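Local atomic coordinates of SPbeta prophage-derived uncharacterized protein YomS (Bacillus subtilis, PDB entry 6I5O), a protein that is of unknown function but is encoded by the SPbeta prophage and belongs to its lytic cassette, forming an all-beta subunit that assembles as five copies. Residues D14-F18 against E32-F38; R52-F56 against G79-T85; Y57-E61 against L96-M100. One frame throughout, in Å; residues are numbered along the deposited sequence.

Interaction 1: D14-F18 against E32-F38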
loop_
_atom_site.group_PDB
_atom_site.type_symbol
_atom_site.label_atom_id
_atom_site.label_comp_id
_atom_site.label_asym_id
_atom_site.label_seq_id
_atom_site.Cartn_x
_atom_site.Cartn_y
_atom_site.Cartn_z
ATOM N N ASP A 14 0.812 -1.615 17.248
ATOM C CA ASP A 14 -0.117 -1.454 18.390
ATOM C C ASP A 14 -1.509 -1.776 17.891
ATOM O O ASP A 14 -1.830 -1.342 16.802
ATOM C CB ASP A 14 0.007 -0.050 18.978
ATOM C CG ASP A 14 -0.699 0.081 20.315
ATOM O OD1 ASP A 14 -0.683 -0.887 21.099
ATOM O OD2 ASP A 14 -1.256 1.177 20.566
ATOM N N LYS A 15 -2.330 -2.396 18.730
ATOM C CA LYS A 15 -3.751 -2.589 18.403
ATOM C C LYS A 15 -4.573 -2.362 19.659
ATOM O O LYS A 15 -4.086 -2.647 20.787
ATOM C CB LYS A 15 -4.051 -4.000 17.895
ATOM C CG LYS A 15 -3.263 -4.384 16.643
ATOM C CD LYS A 15 -3.713 -5.755 16.124
ATOM C CE LYS A 15 -3.005 -6.224 14.893
ATOM N NZ LYS A 15 -3.509 -7.557 14.479
ATOM N N THR A 16 -5.790 -1.914 19.467
ATOM C CA THR A 16 -6.794 -1.959 20.566
ATOM C C THR A 16 -8.157 -2.176 19.946
ATOM O O THR A 16 -8.366 -2.120 18.752
ATOM C CB THR A 16 -6.649 -0.733 21.482
ATOM O OG1 THR A 16 -7.309 -1.118 22.715
ATOM C CG2 THR A 16 -7.222 0.505 20.857
ATOM N N SER A 17 -9.118 -2.443 20.835
ATOM C CA SER A 17 -10.532 -2.665 20.489
ATOM C C SER A 17 -11.343 -1.480 20.995
ATOM O O SER A 17 -10.899 -0.775 21.916
ATOM C CB SER A 17 -11.018 -3.959 21.069
ATOM O OG SER A 17 -10.265 -5.052 20.565
ATOM N N PHE A 18 -12.451 -1.203 20.336
ATOM C CA PHE A 18 -13.345 -0.103 20.748
ATOM C C PHE A 18 -14.773 -0.499 20.431
ATOM O O PHE A 18 -15.077 -0.989 19.342
ATOM C CB PHE A 18 -12.984 1.208 20.045
ATOM C CG PHE A 18 -13.753 2.372 20.587
ATOM C CD1 PHE A 18 -13.403 2.952 21.809
ATOM C CD2 PHE A 18 -14.789 2.923 19.857
ATOM C CE1 PHE A 18 -14.129 4.011 22.311
ATOM C CE2 PHE A 18 -15.503 4.014 20.367
ATOM C CZ PHE A 18 -15.133 4.561 21.547
ATOM N N GLU A 32 -17.685 7.857 20.223
ATOM C CA GLU A 32 -16.722 8.322 19.201
ATOM C C GLU A 32 -15.338 7.845 19.576
ATOM O O GLU A 32 -14.930 7.896 20.765
ATOM C CB GLU A 32 -16.689 9.852 19.169
ATOM C CG GLU A 32 -17.992 10.458 18.684
ATOM C CD GLU A 32 -17.976 11.975 18.690
ATOM O OE1 GLU A 32 -17.488 12.552 19.626
ATOM O OE2 GLU A 32 -18.457 12.547 17.786
ATOM N N PHE A 33 -14.584 7.401 18.585
ATOM C CA PHE A 33 -13.208 6.913 18.813
ATOM C C PHE A 33 -12.245 8.036 18.460
ATOM O O PHE A 33 -12.297 8.516 17.325
ATOM C CB PHE A 33 -12.916 5.673 18.003
ATOM C CG PHE A 33 -11.533 5.153 18.230
ATOM C CD1 PHE A 33 -11.221 4.541 19.418
ATOM C CD2 PHE A 33 -10.533 5.268 17.260
ATOM C CE1 PHE A 33 -9.932 4.067 19.658
ATOM C CE2 PHE A 33 -9.255 4.769 17.524
ATOM C CZ PHE A 33 -8.967 4.218 18.748
ATOM N N VAL A 34 -11.411 8.384 19.408
ATOM C CA VAL A 34 -10.282 9.308 19.195
ATOM C C VAL A 34 -9.157 8.523 18.548
ATOM O O VAL A 34 -8.603 7.590 19.165
ATOM C CB VAL A 34 -9.848 9.968 20.488
ATOM C CG1 VAL A 34 -8.595 10.823 20.331
ATOM C CG2 VAL A 34 -11.002 10.773 21.069
ATOM N N VAL A 35 -8.801 8.875 17.310
ATOM C CA VAL A 35 -7.845 8.080 16.515
ATOM C C VAL A 35 -6.492 8.004 17.191
ATOM O O VAL A 35 -5.866 6.940 17.130
ATOM C CB VAL A 35 -7.812 8.678 15.107
ATOM C CG1 VAL A 35 -6.664 8.018 14.321
ATOM C CG2 VAL A 35 -9.144 8.465 14.384
ATOM N N GLY A 36 -6.003 9.093 17.779
ATOM C CA GLY A 36 -4.721 9.040 18.470
ATOM C C GLY A 36 -3.591 8.643 17.524
ATOM O O GLY A 36 -3.437 9.356 16.503
ATOM N N HIS A 37 -2.849 7.602 17.868
ATOM C CA HIS A 37 -1.708 7.194 17.040
ATOM C C HIS A 37 -2.069 6.134 16.030
ATOM O O HIS A 37 -1.144 5.618 15.372
ATOM C CB HIS A 37 -0.520 6.831 17.916
ATOM C CG HIS A 37 -0.700 5.639 18.781
ATOM N ND1 HIS A 37 -0.228 5.646 20.070
ATOM C CD2 HIS A 37 -1.210 4.408 18.515
ATOM C CE1 HIS A 37 -0.415 4.442 20.588
ATOM N NE2 HIS A 37 -1.061 3.673 19.661
ATOM N N PHE A 38 -3.315 5.741 15.852
ATOM C CA PHE A 38 -3.669 4.612 14.989
ATOM C C PHE A 38 -3.756 5.051 13.533
ATOM O O PHE A 38 -3.862 6.237 13.184
ATOM C CB PHE A 38 -4.955 3.967 15.503
ATOM C CG PHE A 38 -4.735 3.271 16.821
ATOM C CD1 PHE A 38 -4.060 2.064 16.891
ATOM C CD2 PHE A 38 -5.178 3.822 18.014
ATOM C CE1 PHE A 38 -3.783 1.485 18.113
ATOM C CE2 PHE A 38 -4.884 3.243 19.243
ATOM C CZ PHE A 38 -4.255 2.024 19.285
#

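Interaction 2: R52-F56 against G79-T85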
loop_
_atom_site.group_PDB
_atom_site.type_symbol
_atom_site.label_atom_id
_atom_site.label_comp_id
_atom_site.label_asym_id
_atom_site.label_seq_id
_atom_site.Cartn_x
_atom_site.Cartn_y
_atom_site.Cartn_z
ATOM N N ARG A 52 -31.427 -2.634 9.775
ATOM C CA ARG A 52 -30.621 -1.554 10.375
ATOM C C ARG A 52 -30.032 -0.711 9.267
ATOM O O ARG A 52 -29.916 -1.183 8.116
ATOM C CB ARG A 52 -29.531 -2.094 11.312
ATOM C CG ARG A 52 -28.270 -2.643 10.635
ATOM C CD ARG A 52 -28.564 -3.746 9.623
ATOM N NE ARG A 52 -29.178 -4.934 10.190
ATOM C CZ ARG A 52 -29.654 -5.929 9.481
ATOM N NH1 ARG A 52 -30.178 -6.981 10.094
ATOM N NH2 ARG A 52 -29.674 -5.873 8.152
ATOM N N GLU A 53 -29.611 0.478 9.632
ATOM C CA GLU A 53 -28.839 1.342 8.711
ATOM C C GLU A 53 -27.761 1.991 9.554
ATOM O O GLU A 53 -28.057 2.654 10.543
ATOM C CB GLU A 53 -29.738 2.393 8.074
ATOM C CG GLU A 53 -29.036 3.345 7.175
ATOM C CD GLU A 53 -29.968 4.405 6.581
ATOM O OE1 GLU A 53 -31.208 4.338 6.781
ATOM O OE2 GLU A 53 -29.449 5.385 5.992
ATOM N N ILE A 54 -26.501 1.781 9.133
ATOM C CA ILE A 54 -25.312 2.331 9.822
ATOM C C ILE A 54 -24.672 3.314 8.843
ATOM O O ILE A 54 -24.421 2.911 7.707
ATOM C CB ILE A 54 -24.315 1.218 10.199
ATOM C CG1 ILE A 54 -24.984 0.032 10.892
ATOM C CG2 ILE A 54 -23.163 1.794 10.978
ATOM C CD1 ILE A 54 -25.655 0.370 12.210
ATOM N N LYS A 55 -24.430 4.546 9.297
ATOM C CA LYS A 55 -23.660 5.509 8.466
ATOM C C LYS A 55 -22.316 5.754 9.108
ATOM O O LYS A 55 -22.163 5.830 10.325
ATOM C CB LYS A 55 -24.408 6.837 8.357
ATOM C CG LYS A 55 -25.581 6.741 7.387
ATOM C CD LYS A 55 -26.204 8.082 7.154
ATOM C CE LYS A 55 -26.784 8.257 5.761
ATOM N NZ LYS A 55 -28.238 8.193 5.880
ATOM N N PHE A 56 -21.282 5.814 8.251
ATOM C CA PHE A 56 -19.881 5.878 8.670
ATOM C C PHE A 56 -19.419 7.321 8.609
ATOM O O PHE A 56 -19.641 7.969 7.563
ATOM C CB PHE A 56 -19.024 5.038 7.742
ATOM C CG PHE A 56 -19.508 3.653 7.391
ATOM C CD1 PHE A 56 -20.342 2.934 8.231
ATOM C CD2 PHE A 56 -19.094 3.054 6.217
ATOM C CE1 PHE A 56 -20.726 1.649 7.882
ATOM C CE2 PHE A 56 -19.496 1.770 5.856
ATOM C CZ PHE A 56 -20.328 1.087 6.692
ATOM N N GLY A 79 -18.067 1.816 0.341
ATOM C CA GLY A 79 -19.291 2.483 0.788
ATOM C C GLY A 79 -19.090 3.304 2.043
ATOM O O GLY A 79 -18.156 3.092 2.773
ATOM N N SER A 80 -20.021 4.218 2.265
ATOM C CA SER A 80 -20.038 5.093 3.447
ATOM C C SER A 80 -21.218 4.735 4.350
ATOM O O SER A 80 -21.450 5.465 5.308
ATOM C CB SER A 80 -20.044 6.548 3.092
ATOM O OG SER A 80 -21.141 6.849 2.271
ATOM N N SER A 81 -21.902 3.642 4.081
ATOM C CA SER A 81 -23.034 3.207 4.930
ATOM C C SER A 81 -23.306 1.752 4.623
ATOM O O SER A 81 -22.833 1.242 3.608
ATOM C CB SER A 81 -24.256 4.041 4.713
ATOM O OG SER A 81 -24.736 3.932 3.375
ATOM N N THR A 82 -24.144 1.126 5.435
ATOM C CA THR A 82 -24.601 -0.233 5.103
ATOM C C THR A 82 -25.985 -0.476 5.691
ATOM O O THR A 82 -26.331 0.088 6.763
ATOM C CB THR A 82 -23.620 -1.306 5.597
ATOM O OG1 THR A 82 -24.092 -2.563 5.100
ATOM C CG2 THR A 82 -23.476 -1.377 7.094
ATOM N N LEU A 83 -26.736 -1.297 4.999
ATOM C CA LEU A 83 -28.042 -1.817 5.455
ATOM C C LEU A 83 -27.902 -3.243 5.954
ATOM O O LEU A 83 -28.945 -3.838 6.299
ATOM C CB LEU A 83 -29.028 -1.782 4.285
ATOM C CG LEU A 83 -29.314 -0.386 3.755
ATOM C CD1 LEU A 83 -30.230 -0.411 2.575
ATOM C CD2 LEU A 83 -29.866 0.503 4.850
ATOM N N ASN A 84 -26.697 -3.798 5.968
ATOM C CA ASN A 84 -26.501 -5.226 6.267
ATOM C C ASN A 84 -25.894 -5.404 7.656
ATOM O O ASN A 84 -25.289 -4.495 8.195
ATOM C CB ASN A 84 -25.616 -5.893 5.218
ATOM C CG ASN A 84 -26.278 -5.895 3.871
ATOM O OD1 ASN A 84 -25.584 -5.628 2.888
ATOM N ND2 ASN A 84 -27.539 -6.199 3.770
ATOM N N THR A 85 -26.025 -6.608 8.177
ATOM C CA THR A 85 -25.342 -7.044 9.405
ATOM C C THR A 85 -24.303 -8.088 8.990
ATOM O O THR A 85 -24.308 -8.551 7.818
ATOM C CB THR A 85 -26.359 -7.549 10.440
ATOM O OG1 THR A 85 -25.667 -7.728 11.701
ATOM C CG2 THR A 85 -27.062 -8.801 9.957
HETATM O O HOH W 1 -31.616 -3.267 7.060
HETATM O O HOH W 2 -21.941 8.182 5.968
#

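Interaction 3: Y57-E61 against L96-M100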
loop_
_atom_site.group_PDB
_atom_site.type_symbol
_atom_site.label_atom_id
_atom_site.label_comp_id
_atom_site.label_asym_id
_atom_site.label_seq_id
_atom_site.Cartn_x
_atom_site.Cartn_y
_atom_site.Cartn_z
ATOM N N TYR A 57 -18.833 7.832 9.690
ATOM C CA TYR A 57 -18.434 9.249 9.734
ATOM C C TYR A 57 -17.045 9.440 10.300
ATOM O O TYR A 57 -16.564 8.775 11.237
ATOM C CB TYR A 57 -19.394 10.062 10.623
ATOM C CG TYR A 57 -20.737 10.247 10.008
ATOM C CD1 TYR A 57 -20.933 11.060 8.930
ATOM C CD2 TYR A 57 -21.857 9.592 10.519
ATOM C CE1 TYR A 57 -22.159 11.307 8.365
ATOM C CE2 TYR A 57 -23.101 9.820 9.972
ATOM C CZ TYR A 57 -23.256 10.651 8.875
ATOM O OH TYR A 57 -24.479 10.880 8.308
ATOM N N ALA A 58 -16.359 10.407 9.700
ATOM C CA ALA A 58 -15.212 11.101 10.298
ATOM C C ALA A 58 -15.723 12.333 11.024
ATOM O O ALA A 58 -16.659 12.967 10.532
ATOM C CB ALA A 58 -14.210 11.453 9.241
ATOM N N VAL A 59 -15.125 12.646 12.166
ATOM C CA VAL A 59 -15.556 13.805 12.960
ATOM C C VAL A 59 -14.321 14.647 13.276
ATOM O O VAL A 59 -13.345 14.118 13.749
ATOM C CB VAL A 59 -16.291 13.364 14.240
ATOM C CG1 VAL A 59 -16.780 14.578 15.020
ATOM C CG2 VAL A 59 -17.422 12.426 13.920
ATOM N N ASP A 60 -14.404 15.947 13.038
ATOM C CA ASP A 60 -13.286 16.834 13.348
ATOM C C ASP A 60 -13.365 17.406 14.765
ATOM O O ASP A 60 -14.290 17.102 15.507
ATOM C CB ASP A 60 -13.108 17.896 12.255
ATOM C CG ASP A 60 -14.103 19.022 12.210
ATOM O OD1 ASP A 60 -14.902 19.144 13.172
ATOM O OD2 ASP A 60 -14.051 19.835 11.199
ATOM N N GLU A 61 -12.403 18.227 15.125
ATOM C CA GLU A 61 -12.263 18.768 16.510
ATOM C C GLU A 61 -13.443 19.675 16.838
ATOM O O GLU A 61 -13.641 19.934 18.026
ATOM C CB GLU A 61 -10.922 19.489 16.665
ATOM C CG GLU A 61 -9.809 18.497 17.014
ATOM C CD GLU A 61 -8.449 19.037 17.467
ATOM O OE1 GLU A 61 -7.830 19.686 16.582
ATOM O OE2 GLU A 61 -8.003 18.790 18.671
ATOM N N LEU A 96 -7.365 11.447 10.664
ATOM C CA LEU A 96 -8.680 11.884 11.182
ATOM C C LEU A 96 -8.573 12.100 12.678
ATOM O O LEU A 96 -7.833 11.397 13.351
ATOM C CB LEU A 96 -9.747 10.833 10.936
ATOM C CG LEU A 96 -9.944 10.426 9.488
ATOM C CD1 LEU A 96 -11.003 9.336 9.408
ATOM C CD2 LEU A 96 -10.357 11.634 8.621
ATOM N N PHE A 97 -9.333 13.045 13.244
ATOM C CA PHE A 97 -9.387 13.226 14.696
ATOM C C PHE A 97 -10.239 12.129 15.365
ATOM O O PHE A 97 -9.773 11.437 16.268
ATOM C CB PHE A 97 -9.950 14.592 15.009
ATOM C CG PHE A 97 -10.220 14.792 16.481
ATOM C CD1 PHE A 97 -9.189 14.706 17.393
ATOM C CD2 PHE A 97 -11.501 15.138 16.914
ATOM C CE1 PHE A 97 -9.473 14.889 18.756
ATOM C CE2 PHE A 97 -11.734 15.434 18.249
ATOM C CZ PHE A 97 -10.734 15.236 19.153
ATOM N N LYS A 98 -11.456 11.944 14.870
ATOM C CA LYS A 98 -12.417 10.987 15.467
ATOM C C LYS A 98 -13.134 10.248 14.361
ATOM O O LYS A 98 -13.265 10.749 13.247
ATOM C CB LYS A 98 -13.479 11.690 16.289
ATOM C CG LYS A 98 -13.084 12.004 17.718
ATOM C CD LYS A 98 -14.175 12.777 18.415
ATOM C CE LYS A 98 -14.060 12.720 19.920
ATOM N NZ LYS A 98 -15.169 13.465 20.553
ATOM N N VAL A 99 -13.618 9.061 14.725
ATOM C CA VAL A 99 -14.575 8.344 13.849
ATOM C C VAL A 99 -15.808 7.971 14.672
ATOM O O VAL A 99 -15.711 7.789 15.906
ATOM C CB VAL A 99 -13.915 7.128 13.163
ATOM C CG1 VAL A 99 -12.854 7.549 12.167
ATOM C CG2 VAL A 99 -13.350 6.158 14.146
ATOM N N MET A 100 -16.907 7.839 13.971
ATOM C CA MET A 100 -18.238 7.601 14.543
ATOM C C MET A 100 -19.023 6.719 13.583
ATOM O O MET A 100 -18.919 6.890 12.375
ATOM C CB MET A 100 -18.950 8.942 14.750
ATOM C CG MET A 100 -20.421 8.748 15.056
ATOM S SD MET A 100 -21.409 10.254 14.879
ATOM C CE MET A 100 -20.713 11.090 16.255
#

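Interaction 1: D14-F18 against E32-F38
A histidine-carboxylate hydrogen bond closes one end of this contact. His37 NE2 donates to Asp14 OD2 at 2.7 Å. The carboxylate oxygen lies at the edge of the imidazole, close to the ring plane, and accepts the N-H with its anti lone pair, away from OD1. The two side chains meet at about a right angle. His37 reaches the bond because its CG stands between the backbone N and the carbonyl carbon (chi1 65°). It sits in the type II' turn from Val35 to Phe38, which is closed by Phe38 N to Val35 O at 3.1 Å.

The Phe38 ring packs beside the bond. Its CZ lies 3.4 Å from Asp14 OD2, and the methyl CG2 of Thr16 touches the same CZ at 3.7 Å. His37 CD2 lies over the centre of one face of this ring.

At the other end Phe18 meets Phe33. The rings are oblique, with centroids 5.1 Å apart and planes at 57°. Phe33 CD1 lies over a face of the Phe18 ring, toward its rim, 3.5 Å from Phe18 CG. Phe33 CB makes a CH-pi contact over the same ring. Phe18 CZ also comes to 3.4 Å from the carbonyl O of Glu32.

The two segments are not paired with each other. Strand 110-117 runs beside 14-18, and Phe33 and Phe38 both pack on its Val116. The contact packs 32-38 against strand 8-19 through side chains, while Phe33 is held in the sheet by backbone bonds to Val99. Next to it, Lys15 of the second subunit donates to the carbonyls of Gly36 and Phe38, so the turn also serves the subunit interface. The short bond to a carboxylate probably stabilises positive charge on the imidazole, and it helps to fix the rotation of that ring.

Interaction 2: R52-F56 against G79-T85
The carbonyl O of Leu83 is gripped by two donors. Arg52 NH2 donates to Leu83 O at 2.8 Å, nearly straight at 160°, and water 1 donates to it while accepting from Arg52 N. The oxygen lies at the edge of the guanidinium, in its plane. The arginine chain folds back to get there, bending at chi2 (-56°) and again at chi3. Thr85 lies across one face of the guanidinium, with its CG2 3.6 Å from Arg52 NH1. Arg52 NE is hydrogen-bonded to Ser49 OG.

Strand 51-59 and the short strand 81-82 form an antiparallel ladder. Two backbone bonds join Ile54 and Thr82: Ile54 N to Thr82 O and Thr82 N to Ile54 O, both at 2.9 Å. A third, Phe56 N to Ser80 O, lies just beyond strand 81-82, and water 2 bridges Ser80 O and Phe56 O. Strand 51-59 also pairs with 65-72 and 98-107; 81-82 is a further short antiparallel partner.

On the face of Ile54 and Thr82, Thr82 CG2 touches Phe56 CZ at 4.0 Å. The Phe56 ring lies under the backbone of 80-82, with Ser81 N 3.5 Å from Phe56 CE2 over one face, and it meets Trp89, Phe91 and Phe101 in the core. On the face of Lys55 and Ser81, in one of two Glu53 conformers, Lys55 NZ makes a salt bridge to Glu53 OE2 at 3.1 Å and Leu83 CD2 touches Glu53 CB. Beyond the strand, Thr82 OG1 accepts from Asn84 N in an ST turn and is also bonded to Glu87.

Interaction 3: Y57-E61 against L96-M100
The ends of strands 51-59 and 98-107, at 57-59 and 98-100, are antiparallel neighbours in the beta-sheet, and this contact is the end of their ladder. Tyr57 and Met100 form a hydrogen-bonded pair, with Tyr57 N to Met100 O at 2.8 Å and Met100 N to Tyr57 O at 2.9 Å. Ala58 and Val99 make the non-hydrogen-bonded pair. Val59 N then donates to Lys98 O at 2.9 Å. The return bond from Lys98 N to Val59 O is weak.

Tyr57, Val59, Lys98 and Met100 share one face. Val59 CG2 touches Met100 CB at 3.9 Å, and in one of two conformers Met100 SD lies obliquely to the Tyr57 ring in a Met-aromatic contact. The Lys98 chain runs on to a salt bridge with Glu32. On the other face Ala58 CB meets both methyls of Leu96, CD1 at 3.8 Å. Tyr88 of the second subunit packs on Ala58 and Leu96 here, and Lys44 of that subunit forms a salt bridge with Asp60.

Past the strands, Phe97 turns toward the 60-61 backbone, its CG anti to its own N (chi1 172°). The Val59 carbonyl O lies at the edge of its ring. Asp60 C comes to 3.6 Å from Phe97 CD2. In one of two conformers, Glu61 CG makes a CH-pi contact over the centre of one face, 3.6 Å from the Phe97 ring centroid and 7° off the normal.

How the interactions relate
From the N terminus, interaction 1 comes first and closes a loop of 13 residues between 14-18 and 32-38. Interactions 2 and 3 follow and cross: 52-56 and 57-61 are consecutive on strand 51-59, then come their partners 79-85 and 96-100. Interaction 2 spans 22 residues and interaction 3 spans 34. One strand thus pairs with 81-82 near its middle and with 98-107 along its length. Interactions 1 and 3 touch: Val35 N probably bonds to Phe97 O, where strand 33-34 lies beside 98-107. Both reach the second subunit. Interactions 1 and 2 lie on opposite sides of the chain's centre, with nearest atoms about 10 Å apart.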